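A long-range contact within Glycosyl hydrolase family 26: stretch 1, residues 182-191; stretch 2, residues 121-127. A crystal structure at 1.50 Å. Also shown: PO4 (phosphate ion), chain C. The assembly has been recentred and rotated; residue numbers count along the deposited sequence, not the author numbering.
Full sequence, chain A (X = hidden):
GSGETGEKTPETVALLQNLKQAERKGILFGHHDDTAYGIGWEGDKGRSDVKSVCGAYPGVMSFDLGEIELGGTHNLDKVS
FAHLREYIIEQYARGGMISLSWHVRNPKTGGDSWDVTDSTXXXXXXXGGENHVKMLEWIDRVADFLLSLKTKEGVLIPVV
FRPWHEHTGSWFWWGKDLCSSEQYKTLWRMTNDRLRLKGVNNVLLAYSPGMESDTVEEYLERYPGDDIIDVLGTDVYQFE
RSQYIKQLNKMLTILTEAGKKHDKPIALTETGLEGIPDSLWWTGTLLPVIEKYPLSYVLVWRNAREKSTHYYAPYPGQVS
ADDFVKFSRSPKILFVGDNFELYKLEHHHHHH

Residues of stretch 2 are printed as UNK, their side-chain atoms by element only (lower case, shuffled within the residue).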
# COMPACT_ATOMS: atom_id res chain seq x y z
N GLU A 182 -7.75 -21.70 -1.95
CA GLU A 182 -7.46 -21.88 -3.36
C GLU A 182 -8.19 -20.86 -4.21
O GLU A 182 -7.61 -20.37 -5.20
CB GLU A 182 -7.82 -23.30 -3.81
CG GLU A 182 -6.73 -24.28 -3.37
CD GLU A 182 -5.25 -23.83 -3.71
OE1 GLU A 182 -4.94 -23.47 -4.88
OE2 GLU A 182 -4.39 -23.83 -2.77
N GLN A 183 -9.44 -20.56 -3.86
CA GLN A 183 -10.16 -19.52 -4.57
C GLN A 183 -9.44 -18.17 -4.45
O GLN A 183 -9.28 -17.41 -5.43
CB GLN A 183 -11.58 -19.39 -4.03
CG GLN A 183 -12.48 -20.54 -4.53
CD GLN A 183 -13.83 -20.57 -3.83
OE1 GLN A 183 -13.98 -20.13 -2.68
NE2 GLN A 183 -14.82 -21.08 -4.53
N TYR A 184 -9.02 -17.83 -3.22
CA TYR A 184 -8.31 -16.57 -2.99
C TYR A 184 -7.00 -16.52 -3.83
O TYR A 184 -6.66 -15.49 -4.44
CB TYR A 184 -8.02 -16.40 -1.50
CG TYR A 184 -7.27 -15.13 -1.22
CD1 TYR A 184 -7.91 -13.88 -1.12
CD2 TYR A 184 -5.86 -15.16 -1.10
CE1 TYR A 184 -7.17 -12.68 -0.90
CE2 TYR A 184 -5.15 -13.99 -0.88
CZ TYR A 184 -5.83 -12.77 -0.76
OH TYR A 184 -5.05 -11.66 -0.58
N LYS A 185 -6.24 -17.63 -3.81
CA LYS A 185 -5.00 -17.64 -4.60
C LYS A 185 -5.32 -17.47 -6.05
O LYS A 185 -4.54 -16.88 -6.77
CB LYS A 185 -4.20 -18.94 -4.40
CG LYS A 185 -3.63 -19.08 -2.98
CD LYS A 185 -2.97 -20.42 -2.77
CE LYS A 185 -2.64 -20.58 -1.34
NZ LYS A 185 -2.08 -22.00 -1.11
N THR A 186 -6.47 -18.00 -6.52
CA THR A 186 -6.85 -17.83 -7.92
C THR A 186 -7.13 -16.37 -8.26
O THR A 186 -6.81 -15.93 -9.37
CB THR A 186 -8.07 -18.68 -8.26
OG1 THR A 186 -7.74 -20.04 -7.97
CG2 THR A 186 -8.46 -18.56 -9.74
N LEU A 187 -7.67 -15.59 -7.31
CA LEU A 187 -7.82 -14.14 -7.55
C LEU A 187 -6.49 -13.52 -7.91
O LEU A 187 -6.37 -12.74 -8.83
CB LEU A 187 -8.33 -13.38 -6.34
CG LEU A 187 -9.82 -13.46 -6.06
CD1 LEU A 187 -10.12 -12.73 -4.77
CD2 LEU A 187 -10.60 -12.94 -7.25
N TRP A 188 -5.48 -13.87 -7.14
CA TRP A 188 -4.15 -13.37 -7.40
C TRP A 188 -3.61 -13.85 -8.72
O TRP A 188 -3.04 -13.04 -9.47
CB TRP A 188 -3.22 -13.82 -6.30
CG TRP A 188 -3.23 -12.90 -5.09
CD1 TRP A 188 -3.83 -13.11 -3.88
CD2 TRP A 188 -2.58 -11.62 -5.00
NE1 TRP A 188 -3.58 -12.05 -3.03
CE2 TRP A 188 -2.79 -11.14 -3.68
CE3 TRP A 188 -1.82 -10.85 -5.89
CZ2 TRP A 188 -2.31 -9.91 -3.25
CZ3 TRP A 188 -1.30 -9.61 -5.44
CH2 TRP A 188 -1.54 -9.16 -4.14
N ARG A 189 -3.80 -15.13 -9.06
CA ARG A 189 -3.33 -15.59 -10.34
C ARG A 189 -4.03 -14.92 -11.52
O ARG A 189 -3.36 -14.54 -12.50
CB ARG A 189 -3.49 -17.10 -10.41
CG ARG A 189 -2.47 -17.80 -9.49
CD ARG A 189 -2.21 -19.23 -9.92
NE ARG A 189 -3.46 -19.95 -9.95
CZ ARG A 189 -4.03 -20.60 -8.92
NH1 ARG A 189 -5.19 -21.20 -9.14
NH2 ARG A 189 -3.42 -20.68 -7.72
N MET A 190 -5.35 -14.73 -11.43
CA MET A 190 -6.07 -13.96 -12.47
C MET A 190 -5.55 -12.55 -12.60
O MET A 190 -5.37 -12.03 -13.69
CB MET A 190 -7.58 -13.88 -12.16
CG MET A 190 -8.30 -15.16 -12.33
SD MET A 190 -9.92 -15.15 -11.49
CE MET A 190 -10.73 -13.76 -12.25
N THR A 191 -5.30 -11.90 -11.46
CA THR A 191 -4.78 -10.53 -11.51
C THR A 191 -3.42 -10.49 -12.19
O THR A 191 -3.18 -9.70 -13.09
CB THR A 191 -4.67 -9.99 -10.09
OG1 THR A 191 -5.96 -10.05 -9.44
CG2 THR A 191 -4.12 -8.53 -10.06
N UNK A 121 -19.11 -14.66 -3.61
CA UNK A 121 -18.72 -13.71 -4.63
C UNK A 121 -17.47 -14.16 -5.32
O UNK A 121 -17.44 -14.15 -6.57
c UNK A 121 -18.11 -11.27 -5.15
c UNK A 121 -19.85 -11.86 -3.44
c UNK A 121 -18.54 -12.30 -4.07
N UNK A 122 -16.45 -14.57 -4.58
CA UNK A 122 -15.21 -15.03 -5.20
C UNK A 122 -15.51 -16.26 -6.08
O UNK A 122 -15.01 -16.34 -7.20
c UNK A 122 -14.12 -15.35 -4.14
c UNK A 122 -13.78 -14.06 -3.37
c UNK A 122 -12.87 -15.90 -4.78
N UNK A 123 -16.32 -17.20 -5.61
CA UNK A 123 -16.67 -18.34 -6.45
C UNK A 123 -17.22 -17.88 -7.80
O UNK A 123 -16.94 -18.48 -8.83
c UNK A 123 -17.68 -19.25 -5.77
N UNK A 124 -18.02 -16.83 -7.79
CA UNK A 124 -18.66 -16.38 -9.03
C UNK A 124 -17.68 -15.74 -10.04
O UNK A 124 -18.02 -15.56 -11.23
c UNK A 124 -19.78 -15.37 -8.72
o UNK A 124 -19.30 -14.04 -8.61
N UNK A 125 -16.47 -15.40 -9.60
CA UNK A 125 -15.51 -14.86 -10.57
C UNK A 125 -14.44 -15.86 -10.98
O UNK A 125 -13.53 -15.52 -11.74
c UNK A 125 -15.81 -12.47 -9.79
c UNK A 125 -13.80 -13.83 -8.90
c UNK A 125 -14.79 -13.55 -10.09
N UNK A 126 -14.52 -17.07 -10.45
CA UNK A 126 -13.65 -18.16 -10.94
C UNK A 126 -14.01 -18.53 -12.36
O UNK A 126 -15.12 -18.24 -12.80
s UNK A 126 -11.74 -18.83 -8.14
c UNK A 126 -11.64 -16.99 -8.28
c UNK A 126 -13.49 -19.11 -8.55
c UNK A 126 -13.78 -19.38 -10.03
N UNK A 127 -13.10 -19.23 -13.04
CA UNK A 127 -13.39 -19.73 -14.38
C UNK A 127 -14.72 -20.46 -14.38
O UNK A 127 -14.99 -21.28 -13.50
c UNK A 127 -12.43 -20.48 -17.35
o UNK A 127 -11.53 -19.64 -17.45
c UNK A 127 -12.25 -20.66 -14.84
n UNK A 127 -13.33 -20.71 -18.32
c UNK A 127 -12.53 -21.38 -16.14
P PO4 C . -18.46 -21.31 -2.41
O1 PO4 C . -18.01 -21.68 -1.03
O2 PO4 C . -17.43 -21.76 -3.39
O3 PO4 C . -19.78 -22.10 -2.72
O4 PO4 C . -18.70 -19.83 -2.36

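Position 121 carries three side-chain carbons, one bonded to CA and bearing the other two. None of these atoms comes near stretch 1. The residue is Val121.

Position 122 has the same pattern, one carbon carrying two more. Its CA-to-CB bond points toward stretch 1. One branch carbon lies 3.8 Å from CB of Gln183 and 4.1 Å from CG of Leu187. The residue is Val122, and the carbon in both contacts is CG1. Its CA is 6.8 Å from the CA of Gln183, the closest CA-CA pair between the stretches.

Position 123 has a single side-chain carbon, CB. It lies 3.6 Å from NE2 of Gln183. The residue is Ala123. The same CB is 3.5 Å from O2 of the phosphate ion, which probably comes from the crystallisation liquor. Gln183 donates a hydrogen bond from NE2 to that O2 at 2.9 Å, so its amide end passes beside the small methyl group and reaches the ion.

Position 124 has one carbon followed by one oxygen. It is out of reach of stretch 1. The oxygen lies 2.8 Å from the backbone O of Val121. The residue is Ser124, and its OG donates a hydrogen bond to that O.

Position 125 again shows one carbon carrying two. Its CA-to-CB bond points toward stretch 1, and one branch carbon is 3.7 Å from CD2 of Leu187. The residue is Val125, and that carbon is CG2. Its backbone O lies 3.3 Å from CE of Met190.

Position 126 has an unbranched chain of two carbons, a sulfur and a last carbon. The sulfur is 3.7 Å from CG2 of Thr186. The last carbon is 3.7 Å from O of Gln183 and 4.1 Å from SD of Met190. The residue is Met126. Its CA-to-CB bond points sideways, but the end of the chain comes nearer to stretch 1.

Position 127 has three carbons, the third carrying one oxygen and one nitrogen. This is an amide, and its side chain makes no contact with stretch 1. The residue is Gln127.

The contact works by packing, with no hydrogen bond between the stretches. Gln183, Thr186, Leu187 and Met190 lie along one side of a regular helix. Val122, Val125 and Met126 meet them from a short, weakly bonded helical segment and the chain that follows. The two helix axes cross at 50° and approach to 9.8 Å. Together the stretches bury 369 Å².

Stretch 2 121-127: VVASVMQ
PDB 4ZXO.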